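Local structure of PmoF1 (Methylocystis sp. ATCC 49242, 6P1E) at residues Lys9-Arg18 against Ser28-Gly37; Leu95-Met103 against Val114-Pro122. The protein binds copper(II) through histidines in its PCuAC domain and probably serves as a copper chaperone in a methane-oxidizing bacterium. All blocks are in the same frame, centred on the assembly; numbering follows the deposited sequence.

Interaction 1: residues Lys9-Arg18 against Ser28-Gly37; sequences KLKVEHPWLR and SFYAFIHNNG. With CU (copper (II) ion), chain F; CU (copper (II) ion), chain E.
Tyr-30 lies across Trp-16: its CB sits over the indole five-membered ring, 3.6 Å from the centroid, a CH-pi contact, and its CD2 spreads over the six-membered ring, the two rings oblique at 42°. With CG between the backbone N and carbonyl carbon (chi1 66°), the indole lies along the sheet against cross-strand Tyr-30. Further along this face the carboxylate of Glu-13 stacks on one face of the His-34 imidazole, planes 17° apart, with OE2 3.4 Å from His-34 CD2. His-34 NE2 binds copper at 2.0 Å; Glu-13 belongs to the same site, its OE1 making a longer approach of 2.8 Å to the ion. The CD2 edge of Phe-32 turns to Glu-13 O. The other face carries Leu-10, Val-12, Ile-33 and Asn-35; there Leu-10 CD2 fits against the flat amide of Asn-35, 3.5 Å from CG. At the bend, Pro-15 CB touches Phe-29 CE1 at 3.7 Å. Asn-35 OD1 also receives Gly-37 N in an Asx turn. Paired backbone bonds join Lys-11 with His-34, Glu-13 with Phe-32 and Trp-16 with Tyr-30; the register slips by one residue between the last two pairs. There His-14 NE2 binds a second copper with His-34 of the second subunit, whose own His-14 completes the first. The arrangement is an antiparallel beta hairpin with a beta bulge, carrying the copper sites of a PCuAC dimer.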
ATOM      1  N   LYS B   9     -12.086 -15.331   7.996  1.00 17.82           N
ATOM      2  CA  LYS B   9     -11.341 -14.563   8.990  1.00 18.19           C
ATOM      3  C   LYS B   9     -10.181 -13.805   8.351  1.00 17.80           C
ATOM      4  O   LYS B   9      -9.274 -13.343   9.044  1.00 15.81           O
ATOM      5  CB  LYS B   9     -10.831 -15.480  10.100  1.00 20.49           C
ATOM      6  CG  LYS B   9     -11.950 -16.102  10.916  1.00 23.83           C
ATOM      7  CD  LYS B   9     -11.421 -16.826  12.139  1.00 38.40           C
ATOM      8  CE  LYS B   9     -12.547 -17.479  12.925  1.00 59.72           C
ATOM      9  NZ  LYS B   9     -13.595 -16.501  13.336  1.00 71.61           N
ATOM     10  N   LEU B  10     -10.212 -13.692   7.025  1.00 13.43           N
ATOM     11  CA  LEU B  10      -9.241 -12.886   6.294  1.00 11.27           C
ATOM     12  C   LEU B  10      -9.777 -11.482   6.054  1.00 10.69           C
ATOM     13  O   LEU B  10     -10.984 -11.279   5.923  1.00 11.56           O
ATOM     14  CB  LEU B  10      -8.887 -13.522   4.945  1.00 13.40           C
ATOM     15  CG  LEU B  10      -8.516 -15.005   4.935  1.00 20.40           C
ATOM     16  CD1 LEU B  10      -8.184 -15.447   3.515  1.00 14.89           C
ATOM     17  CD2 LEU B  10      -7.352 -15.274   5.868  1.00 15.59           C
ATOM     18  N   LYS B  11      -8.868 -10.519   5.990  1.00  9.61           N
ATOM     19  CA  LYS B  11      -9.218  -9.165   5.584  1.00  9.51           C
ATOM     20  C   LYS B  11      -8.278  -8.747   4.474  1.00 10.54           C
ATOM     21  O   LYS B  11      -7.058  -8.823   4.623  1.00 10.07           O
ATOM     22  CB  LYS B  11      -9.134  -8.185   6.756  1.00 16.15           C
ATOM     23  CG  LYS B  11     -10.075  -8.503   7.904  1.00 36.00           C
ATOM     24  CD  LYS B  11     -10.318  -7.278   8.772  1.00 53.14           C
ATOM     25  CE  LYS B  11     -11.246  -7.597   9.935  1.00 59.04           C
ATOM     26  NZ  LYS B  11     -11.389  -6.456  10.882  1.00 68.68           N
ATOM     27  N   VAL B  12      -8.856  -8.311   3.361  1.00  6.97           N
ATOM     28  CA  VAL B  12      -8.082  -7.784   2.249  1.00  6.08           C
ATOM     29  C   VAL B  12      -8.223  -6.277   2.307  1.00  6.82           C
ATOM     30  O   VAL B  12      -9.304  -5.736   2.075  1.00  8.95           O
ATOM     31  CB  VAL B  12      -8.579  -8.322   0.895  1.00  9.02           C
ATOM     32  CG1 VAL B  12      -7.775  -7.723  -0.254  1.00  9.72           C
ATOM     33  CG2 VAL B  12      -8.506  -9.842   0.872  1.00 12.66           C
ATOM     34  N   GLU B  13      -7.115  -5.599   2.580  1.00  6.54           N
ATOM     35  CA  GLU B  13      -7.153  -4.175   2.846  1.00  7.05           C
ATOM     36  C   GLU B  13      -6.488  -3.396   1.722  1.00  5.17           C
ATOM     37  O   GLU B  13      -5.417  -3.749   1.231  1.00  7.08           O
ATOM     38  CB  GLU B  13      -6.492  -3.874   4.196  1.00  9.61           C
ATOM     39  CG  GLU B  13      -7.201  -4.569   5.356  1.00  9.67           C
ATOM     40  CD  GLU B  13      -6.614  -4.241   6.716  1.00 30.81           C
ATOM     41  OE1 GLU B  13      -5.742  -3.357   6.794  1.00 17.80           O
ATOM     42  OE2 GLU B  13      -7.028  -4.870   7.714  1.00 19.75           O
ATOM     43  N   HIS B  14      -7.189  -2.346   1.315  1.00  5.57           N
ATOM     44  CA  HIS B  14      -6.739  -1.399   0.310  1.00  7.54           C
ATOM     45  C   HIS B  14      -6.098  -2.056  -0.910  1.00  5.39           C
ATOM     46  O   HIS B  14      -4.955  -1.758  -1.266  1.00  5.58           O
ATOM     47  CB  HIS B  14      -5.780  -0.389   0.916  1.00  5.89           C
ATOM     48  CG  HIS B  14      -5.717   0.876   0.132  1.00  7.41           C
ATOM     49  ND1 HIS B  14      -5.037   0.969  -1.061  1.00 11.74           N
ATOM     50  CD2 HIS B  14      -6.307   2.077   0.327  1.00  8.39           C
ATOM     51  CE1 HIS B  14      -5.184   2.184  -1.551  1.00  9.00           C
ATOM     52  NE2 HIS B  14      -5.950   2.878  -0.726  1.00  8.89           N
ATOM     53  N   PRO B  15      -6.835  -2.963  -1.561  1.00  5.90           N
ATOM     54  CA  PRO B  15      -6.349  -3.520  -2.824  1.00  6.92           C
ATOM     55  C   PRO B  15      -6.150  -2.431  -3.866  1.00  7.81           C
ATOM     56  O   PRO B  15      -6.996  -1.547  -4.007  1.00  8.00           O
ATOM     57  CB  PRO B  15      -7.466  -4.479  -3.239  1.00  7.26           C
ATOM     58  CG  PRO B  15      -8.689  -3.918  -2.598  1.00  9.22           C
ATOM     59  CD  PRO B  15      -8.231  -3.347  -1.289  1.00  8.04           C
ATOM     60  N   TRP B  16      -5.036  -2.489  -4.580  1.00  6.98           N
ATOM     61  CA  TRP B  16      -4.742  -1.495  -5.596  1.00  8.19           C
ATOM     62  C   TRP B  16      -3.823  -2.068  -6.655  1.00  9.42           C
ATOM     63  O   TRP B  16      -3.237  -3.130  -6.478  1.00 10.02           O
ATOM     64  CB  TRP B  16      -4.113  -0.241  -4.982  1.00  8.04           C
ATOM     65  CG  TRP B  16      -2.741  -0.426  -4.380  1.00  7.57           C
ATOM     66  CD1 TRP B  16      -2.427  -1.083  -3.227  1.00  6.68           C
ATOM     67  CD2 TRP B  16      -1.505   0.089  -4.894  1.00  8.80           C
ATOM     68  NE1 TRP B  16      -1.073  -1.021  -2.996  1.00  7.55           N
ATOM     69  CE2 TRP B  16      -0.483  -0.304  -4.007  1.00  8.44           C
ATOM     70  CE3 TRP B  16      -1.160   0.839  -6.024  1.00 10.64           C
ATOM     71  CZ2 TRP B  16       0.854   0.022  -4.212  1.00  9.88           C
ATOM     72  CZ3 TRP B  16       0.166   1.163  -6.225  1.00 11.98           C
ATOM     73  CH2 TRP B  16       1.157   0.757  -5.324  1.00 11.61           C
ATOM     74  N   LEU B  17      -3.707  -1.362  -7.768  1.00 11.36           N
ATOM     75  CA  LEU B  17      -2.786  -1.792  -8.804  1.00 14.43           C
ATOM     76  C   LEU B  17      -2.136  -0.614  -9.485  1.00 19.05           C
ATOM     77  O   LEU B  17      -2.691   0.486  -9.532  1.00 15.57           O
ATOM     78  CB  LEU B  17      -3.505  -2.659  -9.834  1.00 21.25           C
ATOM     79  CG  LEU B  17      -4.675  -2.009 -10.566  1.00 17.61           C
ATOM     80  CD1 LEU B  17      -4.376  -1.917 -12.056  1.00 33.96           C
ATOM     81  CD2 LEU B  17      -5.949  -2.797 -10.316  1.00 39.20           C
ATOM     82  N   ARG B  18      -0.943  -0.863 -10.007  1.00 16.91           N
ATOM     83  CA  ARG B  18      -0.238   0.117 -10.803  1.00 21.36           C
ATOM     84  C   ARG B  18      -0.506  -0.188 -12.266  1.00 30.23           C
ATOM     85  O   ARG B  18      -0.156  -1.263 -12.756  1.00 24.18           O
ATOM     86  CB  ARG B  18       1.257   0.089 -10.502  1.00 27.54           C
ATOM     87  CG  ARG B  18       2.049   1.165 -11.216  1.00 40.86           C
ATOM     88  CD  ARG B  18       3.236   1.591 -10.380  1.00 58.35           C
ATOM     89  NE  ARG B  18       2.824   2.387  -9.226  1.00 55.22           N
ATOM     90  CZ  ARG B  18       3.475   2.432  -8.067  1.00 42.63           C
ATOM     91  NH1 ARG B  18       4.578   1.715  -7.885  1.00 50.70           N
ATOM     92  NH2 ARG B  18       3.019   3.192  -7.081  1.00 42.34           N
ATOM     93  N   SER B  28       0.410  -4.490 -12.209  1.00 15.14           N
ATOM     94  CA  SER B  28       0.786  -5.176 -10.981  1.00 14.72           C
ATOM     95  C   SER B  28      -0.245  -4.897  -9.901  1.00 16.56           C
ATOM     96  O   SER B  28      -0.579  -3.741  -9.661  1.00 15.11           O
ATOM     97  CB  SER B  28       2.172  -4.722 -10.519  1.00 16.72           C
ATOM     98  OG  SER B  28       3.157  -5.034 -11.486  1.00 19.91           O
ATOM     99  N   PHE B  29      -0.721  -5.949  -9.238  1.00 12.58           N
ATOM    100  CA  PHE B  29      -1.757  -5.822  -8.217  1.00 14.78           C
ATOM    101  C   PHE B  29      -1.163  -6.017  -6.833  1.00 11.18           C
ATOM    102  O   PHE B  29      -0.359  -6.926  -6.608  1.00 11.25           O
ATOM    103  CB  PHE B  29      -2.883  -6.834  -8.452  1.00 12.07           C
ATOM    104  CG  PHE B  29      -3.829  -6.976  -7.286  1.00 12.74           C
ATOM    105  CD1 PHE B  29      -4.898  -6.110  -7.132  1.00 12.47           C
ATOM    106  CD2 PHE B  29      -3.647  -7.981  -6.345  1.00 12.80           C
ATOM    107  CE1 PHE B  29      -5.768  -6.241  -6.064  1.00 13.68           C
ATOM    108  CE2 PHE B  29      -4.513  -8.116  -5.276  1.00 12.72           C
ATOM    109  CZ  PHE B  29      -5.576  -7.246  -5.138  1.00 11.11           C
ATOM    110  N   TYR B  30      -1.602  -5.162  -5.914  1.00 10.04           N
ATOM    111  CA  TYR B  30      -1.044  -5.055  -4.577  1.00  9.46           C
ATOM    112  C   TYR B  30      -2.170  -4.983  -3.558  1.00 10.12           C
ATOM    113  O   TYR B  30      -3.283  -4.571  -3.879  1.00  8.73           O
ATOM    114  CB  TYR B  30      -0.161  -3.811  -4.465  1.00  9.43           C
ATOM    115  CG  TYR B  30       0.942  -3.727  -5.496  1.00 10.25           C
ATOM    116  CD1 TYR B  30       1.975  -4.653  -5.518  1.00 12.61           C
ATOM    117  CD2 TYR B  30       0.962  -2.703  -6.431  1.00 11.17           C
ATOM    118  CE1 TYR B  30       2.985  -4.570  -6.452  1.00 13.41           C
ATOM    119  CE2 TYR B  30       1.970  -2.611  -7.367  1.00 11.65           C
ATOM    120  CZ  TYR B  30       2.979  -3.547  -7.374  1.00 14.27           C
ATOM    121  OH  TYR B  30       3.985  -3.457  -8.310  1.00 15.75           O
ATOM    122  N   ALA B  31      -1.875  -5.383  -2.327  1.00  8.75           N
ATOM    123  CA  ALA B  31      -2.865  -5.390  -1.260  1.00  9.95           C
ATOM    124  C   ALA B  31      -2.198  -5.744   0.054  1.00  8.94           C
ATOM    125  O   ALA B  31      -1.036  -6.144   0.079  1.00  9.39           O
ATOM    126  CB  ALA B  31      -3.988  -6.369  -1.559  1.00  8.25           C
ATOM    127  N   PHE B  32      -2.930  -5.548   1.143  1.00  7.56           N
ATOM    128  CA  PHE B  32      -2.511  -6.020   2.450  1.00  7.65           C
ATOM    129  C   PHE B  32      -3.501  -7.078   2.902  1.00  7.96           C
ATOM    130  O   PHE B  32      -4.692  -6.800   3.032  1.00 10.15           O
ATOM    131  CB  PHE B  32      -2.441  -4.862   3.443  1.00  8.70           C
ATOM    132  CG  PHE B  32      -1.677  -3.676   2.929  1.00  9.32           C
ATOM    133  CD1 PHE B  32      -0.331  -3.536   3.200  1.00 10.35           C
ATOM    134  CD2 PHE B  32      -2.302  -2.711   2.159  1.00  8.54           C
ATOM    135  CE1 PHE B  32       0.378  -2.448   2.727  1.00  9.24           C
ATOM    136  CE2 PHE B  32      -1.600  -1.624   1.682  1.00 12.04           C
ATOM    137  CZ  PHE B  32      -0.258  -1.494   1.965  1.00  9.26           C
ATOM    138  N   ILE B  33      -3.014  -8.288   3.152  1.00  8.24           N
ATOM    139  CA  ILE B  33      -3.902  -9.381   3.517  1.00 10.08           C
ATOM    140  C   ILE B  33      -3.602  -9.816   4.939  1.00 11.27           C
ATOM    141  O   ILE B  33      -2.498 -10.259   5.255  1.00 11.90           O
ATOM    142  CB  ILE B  33      -3.769 -10.569   2.547  1.00 11.44           C
ATOM    143  CG1 ILE B  33      -3.999 -10.089   1.109  1.00 12.29           C
ATOM    144  CG2 ILE B  33      -4.774 -11.661   2.900  1.00 10.86           C
ATOM    145  CD1 ILE B  33      -3.748 -11.141   0.043  1.00 16.12           C
ATOM    146  N   HIS B  34      -4.614  -9.673   5.789  1.00  8.98           N
ATOM    147  CA  HIS B  34      -4.527 -10.014   7.199  1.00  9.16           C
ATOM    148  C   HIS B  34      -5.253 -11.326   7.439  1.00 13.41           C
ATOM    149  O   HIS B  34      -6.425 -11.462   7.085  1.00 12.04           O
ATOM    150  CB  HIS B  34      -5.141  -8.912   8.065  1.00 10.33           C
ATOM    151  CG  HIS B  34      -4.426  -7.599   7.982  1.00  8.68           C
ATOM    152  ND1 HIS B  34      -3.742  -7.060   9.048  1.00 15.73           N
ATOM    153  CD2 HIS B  34      -4.286  -6.720   6.961  1.00 14.50           C
ATOM    154  CE1 HIS B  34      -3.210  -5.905   8.691  1.00 14.15           C
ATOM    155  NE2 HIS B  34      -3.527  -5.676   7.430  1.00  9.45           N
ATOM    156  N   ASN B  35      -4.556 -12.287   8.032  1.00 10.67           N
ATOM    157  CA  ASN B  35      -5.189 -13.520   8.468  1.00 11.52           C
ATOM    158  C   ASN B  35      -5.418 -13.461   9.971  1.00 11.91           C
ATOM    159  O   ASN B  35      -4.491 -13.644  10.761  1.00 12.49           O
ATOM    160  CB  ASN B  35      -4.340 -14.739   8.104  1.00 14.00           C
ATOM    161  CG  ASN B  35      -5.048 -16.049   8.396  1.00 15.80           C
ATOM    162  OD1 ASN B  35      -6.118 -16.067   9.009  1.00 13.70           O
ATOM    163  ND2 ASN B  35      -4.448 -17.154   7.972  1.00 14.70           N
ATOM    164  N   ASN B  36      -6.660 -13.183  10.352  1.00 11.77           N
ATOM    165  CA  ASN B  36      -7.028 -13.036  11.754  1.00 13.38           C
ATOM    166  C   ASN B  36      -7.532 -14.351  12.346  1.00 16.56           C
ATOM    167  O   ASN B  36      -8.046 -14.378  13.468  1.00 17.70           O
ATOM    168  CB  ASN B  36      -8.100 -11.954  11.909  1.00 16.54           C
ATOM    169  CG  ASN B  36      -7.601 -10.578  11.507  1.00 42.69           C
ATOM    170  OD1 ASN B  36      -6.448 -10.224  11.756  1.00 22.85           O
ATOM    171  ND2 ASN B  36      -8.470  -9.795  10.878  1.00 51.52           N
ATOM    172  N   GLY B  37      -7.377 -15.439  11.594  1.00 13.98           N
ATOM    173  CA  GLY B  37      -7.812 -16.749  12.049  1.00 16.38           C
ATOM    174  C   GLY B  37      -6.657 -17.547  12.625  1.00 21.72           C
ATOM    175  O   GLY B  37      -5.505 -17.122  12.543  1.00 16.07           O
TER
HETATM  176 CU    CU F 201      -3.002  -3.925   6.647  1.00 14.12          CU
HETATM  177 CU    CU E 203      -6.504   4.719  -1.390  1.00 17.30          CU

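Interaction 2: residues Leu95-Met103 against Val114-Pro122; sequences LEVGWGLEM and VIDAAIDAP
Val-114 comes just before the first pair, its CG1 lying 3.7 Å from Glu-102 OE2; both residues are exposed. Ile-115 comes next and exchanges two backbone hydrogen bonds with Met-103. Its CG1 branch, held between backbone N and carbonyl carbon (chi1 65°), rests on Met-103 CB. Asp-116 reaches to the other face, where OD1 comes 3.4 Å from Gly-100 CA. Ala-117 returns to the buried face: its methyl meets Met-103 SD at 3.8 Å, and its backbone pairs both ways with Leu-101. Beyond Ala-118, Ile-119 is the main knob. Its CD1 pushes under the Glu-96 to Trp-99 type I turn, 3.2 Å from Trp-99 O and 3.7 Å from Leu-95 CD2, while CB faces Val-97 O. Asp-120 points away from the 95-103 segment. Ala-121 CB lies against Val-97 CG2, but their close spacing is doubtful because Val-97 is poorly ordered. Leu-17 and strand 27-35 pack over the buried face of Leu-101, Met-103, Ile-115 and Ala-117. The whole is an antiparallel beta hairpin whose open end packs Ile-119 against a type I beta turn, within the all-beta PCuAC fold.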
ATOM      1  N   LEU B  95      -6.078   1.651 -19.173  1.00 64.59           N
ATOM      2  CA  LEU B  95      -6.564   1.972 -17.835  1.00 62.66           C
ATOM      3  C   LEU B  95      -6.549   3.466 -17.511  1.00 57.80           C
ATOM      4  O   LEU B  95      -5.550   4.152 -17.730  1.00 73.19           O
ATOM      5  CB  LEU B  95      -5.729   1.224 -16.792  1.00 46.48           C
ATOM      6  CG  LEU B  95      -6.056  -0.251 -16.552  1.00 60.94           C
ATOM      7  CD1 LEU B  95      -5.131  -0.857 -15.531  1.00 41.11           C
ATOM      8  CD2 LEU B  95      -7.465  -0.386 -16.065  1.00 71.69           C
ATOM      9  N   GLU B  96      -7.675   3.951 -16.994  1.00 49.85           N
ATOM     10  CA  GLU B  96      -7.789   5.293 -16.422  1.00 54.23           C
ATOM     11  C   GLU B  96      -8.045   5.241 -14.911  1.00 53.13           C
ATOM     12  O   GLU B  96      -8.831   4.423 -14.436  1.00 47.11           O
ATOM     13  CB  GLU B  96      -8.866   6.109 -17.134  1.00 54.47           C
ATOM     14  CG  GLU B  96      -8.386   6.661 -18.472  1.00 64.03           C
ATOM     15  CD  GLU B  96      -9.426   7.502 -19.184  1.00 72.28           C
ATOM     16  OE1 GLU B  96     -10.559   7.019 -19.382  1.00 71.77           O
ATOM     17  OE2 GLU B  96      -9.105   8.654 -19.546  1.00 85.44           O
ATOM     18  N   VAL B  97      -7.362   6.109 -14.171  1.00 53.22           N
ATOM     19  CA  VAL B  97      -7.315   6.066 -12.709  1.00 59.78           C
ATOM     20  C   VAL B  97      -8.688   6.076 -12.045  1.00 64.35           C
ATOM     21  O   VAL B  97      -8.926   5.327 -11.097  1.00 68.10           O
ATOM     22  CB  VAL B  97      -6.504   7.264 -12.172  1.00 62.60           C
ATOM     23  CG1 VAL B  97      -6.747   7.497 -10.677  1.00 67.91           C
ATOM     24  CG2 VAL B  97      -5.048   7.043 -12.434  1.00 66.40           C
ATOM     25  N   GLY B  98      -9.583   6.929 -12.532  1.00 50.39           N
ATOM     26  CA  GLY B  98     -10.892   7.085 -11.927  1.00 60.03           C
ATOM     27  C   GLY B  98     -11.679   5.792 -11.981  1.00 61.72           C
ATOM     28  O   GLY B  98     -12.639   5.602 -11.233  1.00 63.82           O
ATOM     29  N   TRP B  99     -11.262   4.895 -12.868  1.00 46.46           N
ATOM     30  CA  TRP B  99     -11.936   3.622 -13.027  1.00 44.71           C
ATOM     31  C   TRP B  99     -11.469   2.751 -11.876  1.00 62.55           C
ATOM     32  O   TRP B  99     -10.408   2.994 -11.304  1.00 48.09           O
ATOM     33  CB  TRP B  99     -11.574   2.943 -14.350  1.00 45.06           C
ATOM     34  CG  TRP B  99     -11.842   3.736 -15.586  1.00 48.02           C
ATOM     35  CD1 TRP B  99     -12.381   4.986 -15.666  1.00 50.53           C
ATOM     36  CD2 TRP B  99     -11.558   3.333 -16.930  1.00 49.29           C
ATOM     37  NE1 TRP B  99     -12.456   5.385 -16.981  1.00 53.43           N
ATOM     38  CE2 TRP B  99     -11.959   4.385 -17.776  1.00 63.70           C
ATOM     39  CE3 TRP B  99     -11.007   2.181 -17.500  1.00 48.20           C
ATOM     40  CZ2 TRP B  99     -11.824   4.321 -19.163  1.00 55.14           C
ATOM     41  CZ3 TRP B  99     -10.877   2.117 -18.877  1.00 50.43           C
ATOM     42  CH2 TRP B  99     -11.283   3.181 -19.691  1.00 53.90           C
ATOM     43  N   GLY B 100     -12.263   1.753 -11.520  1.00 48.80           N
ATOM     44  CA  GLY B 100     -11.839   0.774 -10.542  1.00 20.39           C
ATOM     45  C   GLY B 100     -11.644  -0.487 -11.350  1.00 41.19           C
ATOM     46  O   GLY B 100     -11.937  -0.494 -12.545  1.00 32.04           O
ATOM     47  N   LEU B 101     -11.145  -1.546 -10.725  1.00 20.29           N
ATOM     48  CA  LEU B 101     -10.988  -2.806 -11.432  1.00 21.20           C
ATOM     49  C   LEU B 101     -11.583  -3.908 -10.581  1.00 20.91           C
ATOM     50  O   LEU B 101     -11.107  -4.184  -9.481  1.00 19.07           O
ATOM     51  CB  LEU B 101      -9.520  -3.103 -11.744  1.00 25.99           C
ATOM     52  CG  LEU B 101      -9.308  -4.399 -12.535  1.00 25.76           C
ATOM     53  CD1 LEU B 101      -9.814  -4.234 -13.962  1.00 27.77           C
ATOM     54  CD2 LEU B 101      -7.851  -4.832 -12.530  1.00 35.75           C
ATOM     55  N   GLU B 102     -12.627  -4.540 -11.102  1.00 23.19           N
ATOM     56  CA  GLU B 102     -13.255  -5.648 -10.409  1.00 23.40           C
ATOM     57  C   GLU B 102     -12.401  -6.891 -10.571  1.00 23.05           C
ATOM     58  O   GLU B 102     -11.966  -7.220 -11.675  1.00 24.63           O
ATOM     59  CB  GLU B 102     -14.666  -5.902 -10.938  1.00 35.21           C
ATOM     60  CG  GLU B 102     -15.386  -7.035 -10.229  1.00 39.33           C
ATOM     61  CD  GLU B 102     -16.848  -7.127 -10.616  1.00 60.74           C
ATOM     62  OE1 GLU B 102     -17.141  -7.629 -11.722  1.00 74.87           O
ATOM     63  OE2 GLU B 102     -17.706  -6.699  -9.814  1.00 63.71           O
ATOM     64  N   MET B 103     -12.163  -7.573  -9.457  1.00 21.40           N
ATOM     65  CA  MET B 103     -11.365  -8.787  -9.447  1.00 21.17           C
ATOM     66  C   MET B 103     -11.990  -9.761  -8.468  1.00 20.96           C
ATOM     67  O   MET B 103     -12.691  -9.353  -7.542  1.00 20.42           O
ATOM     68  CB  MET B 103      -9.916  -8.499  -9.036  1.00 21.50           C
ATOM     69  CG  MET B 103      -9.240  -7.365  -9.791  1.00 19.40           C
ATOM     70  SD  MET B 103      -7.675  -6.881  -9.030  1.00 21.93           S
ATOM     71  CE  MET B 103      -6.755  -8.415  -9.102  1.00 23.77           C
ATOM     72  N   VAL B 114     -15.145 -10.982  -4.171  1.00 19.07           N
ATOM     73  CA  VAL B 114     -15.069  -9.992  -5.238  1.00 18.65           C
ATOM     74  C   VAL B 114     -14.657  -8.653  -4.647  1.00 19.01           C
ATOM     75  O   VAL B 114     -15.225  -8.201  -3.649  1.00 20.01           O
ATOM     76  CB  VAL B 114     -16.406  -9.845  -5.983  1.00 21.74           C
ATOM     77  CG1 VAL B 114     -16.319  -8.756  -7.048  1.00 23.01           C
ATOM     78  CG2 VAL B 114     -16.809 -11.170  -6.612  1.00 24.24           C
ATOM     79  N   ILE B 115     -13.674  -8.021  -5.277  1.00 19.81           N
ATOM     80  CA  ILE B 115     -13.149  -6.751  -4.802  1.00 17.99           C
ATOM     81  C   ILE B 115     -13.142  -5.731  -5.926  1.00 17.17           C
ATOM     82  O   ILE B 115     -13.250  -6.085  -7.099  1.00 19.41           O
ATOM     83  CB  ILE B 115     -11.715  -6.899  -4.248  1.00 17.89           C
ATOM     84  CG1 ILE B 115     -10.739  -7.306  -5.360  1.00 18.02           C
ATOM     85  CG2 ILE B 115     -11.694  -7.921  -3.118  1.00 19.37           C
ATOM     86  CD1 ILE B 115      -9.285  -7.253  -4.948  1.00 32.55           C
ATOM     87  N   ASP B 116     -13.016  -4.466  -5.548  1.00 17.61           N
ATOM     88  CA  ASP B 116     -12.820  -3.389  -6.502  1.00 17.03           C
ATOM     89  C   ASP B 116     -11.476  -2.752  -6.188  1.00 16.66           C
ATOM     90  O   ASP B 116     -11.318  -2.088  -5.164  1.00 20.77           O
ATOM     91  CB  ASP B 116     -13.957  -2.370  -6.418  1.00 18.88           C
ATOM     92  CG  ASP B 116     -13.836  -1.270  -7.456  1.00 48.69           C
ATOM     93  OD1 ASP B 116     -13.268  -1.531  -8.537  1.00 47.81           O
ATOM     94  OD2 ASP B 116     -14.318  -0.148  -7.196  1.00 71.57           O
ATOM     95  N   ALA B 117     -10.500  -2.982  -7.059  1.00 16.05           N
ATOM     96  CA  ALA B 117      -9.152  -2.486  -6.835  1.00 15.43           C
ATOM     97  C   ALA B 117      -9.024  -1.068  -7.361  1.00 19.81           C
ATOM     98  O   ALA B 117      -9.485  -0.750  -8.454  1.00 21.17           O
ATOM     99  CB  ALA B 117      -8.131  -3.394  -7.497  1.00 16.53           C
ATOM    100  N   ALA B 118      -8.406  -0.210  -6.564  1.00 14.97           N
ATOM    101  CA  ALA B 118      -8.202   1.167  -6.971  1.00 16.06           C
ATOM    102  C   ALA B 118      -6.971   1.253  -7.887  1.00 17.75           C
ATOM    103  O   ALA B 118      -6.030   0.473  -7.742  1.00 16.18           O
ATOM    104  CB  ALA B 118      -8.071   2.034  -5.758  1.00 22.65           C
ATOM    105  N   ILE B 119      -6.984   2.185  -8.837  1.00 19.92           N
ATOM    106  CA  ILE B 119      -5.951   2.225  -9.874  1.00 19.12           C
ATOM    107  C   ILE B 119      -4.969   3.393  -9.756  1.00 19.66           C
ATOM    108  O   ILE B 119      -5.367   4.555  -9.732  1.00 21.08           O
ATOM    109  CB  ILE B 119      -6.606   2.266 -11.273  1.00 21.24           C
ATOM    110  CG1 ILE B 119      -7.459   1.011 -11.476  1.00 21.43           C
ATOM    111  CG2 ILE B 119      -5.548   2.376 -12.373  1.00 23.08           C
ATOM    112  CD1 ILE B 119      -8.291   1.025 -12.731  1.00 33.06           C
ATOM    113  N   ASP B 120      -3.685   3.049  -9.658  1.00 19.71           N
ATOM    114  CA  ASP B 120      -2.575   4.003  -9.727  1.00 20.88           C
ATOM    115  C   ASP B 120      -1.997   4.030 -11.150  1.00 25.48           C
ATOM    116  O   ASP B 120      -1.413   3.036 -11.576  1.00 25.02           O
ATOM    117  CB  ASP B 120      -1.472   3.611  -8.736  1.00 20.56           C
ATOM    118  CG  ASP B 120      -0.495   4.740  -8.461  1.00 33.60           C
ATOM    119  OD1 ASP B 120      -0.894   5.921  -8.547  1.00 31.99           O
ATOM    120  OD2 ASP B 120       0.677   4.442  -8.144  1.00 29.64           O
ATOM    121  N   ALA B 121      -2.145   5.134 -11.883  1.00 34.79           N
ATOM    122  CA  ALA B 121      -1.614   5.221 -13.254  1.00 37.06           C
ATOM    123  C   ALA B 121      -0.437   6.183 -13.561  1.00 65.05           C
ATOM    124  O   ALA B 121       0.304   5.900 -14.500  1.00 80.31           O
ATOM    125  CB  ALA B 121      -2.748   5.567 -14.191  1.00 55.82           C
ATOM    126  N   PRO B 122      -0.264   7.307 -12.819  1.00 62.50           N
ATOM    127  CA  PRO B 122       0.705   8.357 -13.195  1.00 69.91           C
ATOM    128  C   PRO B 122       1.908   7.959 -14.061  1.00 53.41           C
ATOM    129  O   PRO B 122       2.129   8.605 -15.087  1.00 75.11           O
ATOM    130  CB  PRO B 122       1.212   8.849 -11.830  1.00 66.12           C
ATOM    131  CG  PRO B 122       0.222   8.339 -10.813  1.00 68.53           C
ATOM    132  CD  PRO B 122      -0.895   7.675 -11.542  1.00 66.50           C
TER

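From the N terminus, strand 10-18 and strand 27-35 close the loop between them as interaction 1. The chain then runs through strands 41-47, 51-57, 69-71 and 75-91 before strands 100-107 and 111-120 close a second hairpin, interaction 2. The two loops are in series, neither nested nor crossed. Space brings them together: strand 111-120 lies parallel to strand 10-18, with Leu-17 O probably hydrogen-bonded to Asp-120 N and a salt bridge from Arg-18 NH2 to Asp-120 OD2. Phe-29 against Met-103 joins their buried faces. The C-terminal hairpin thus flanks the copper-binding one, and both touch the second subunit.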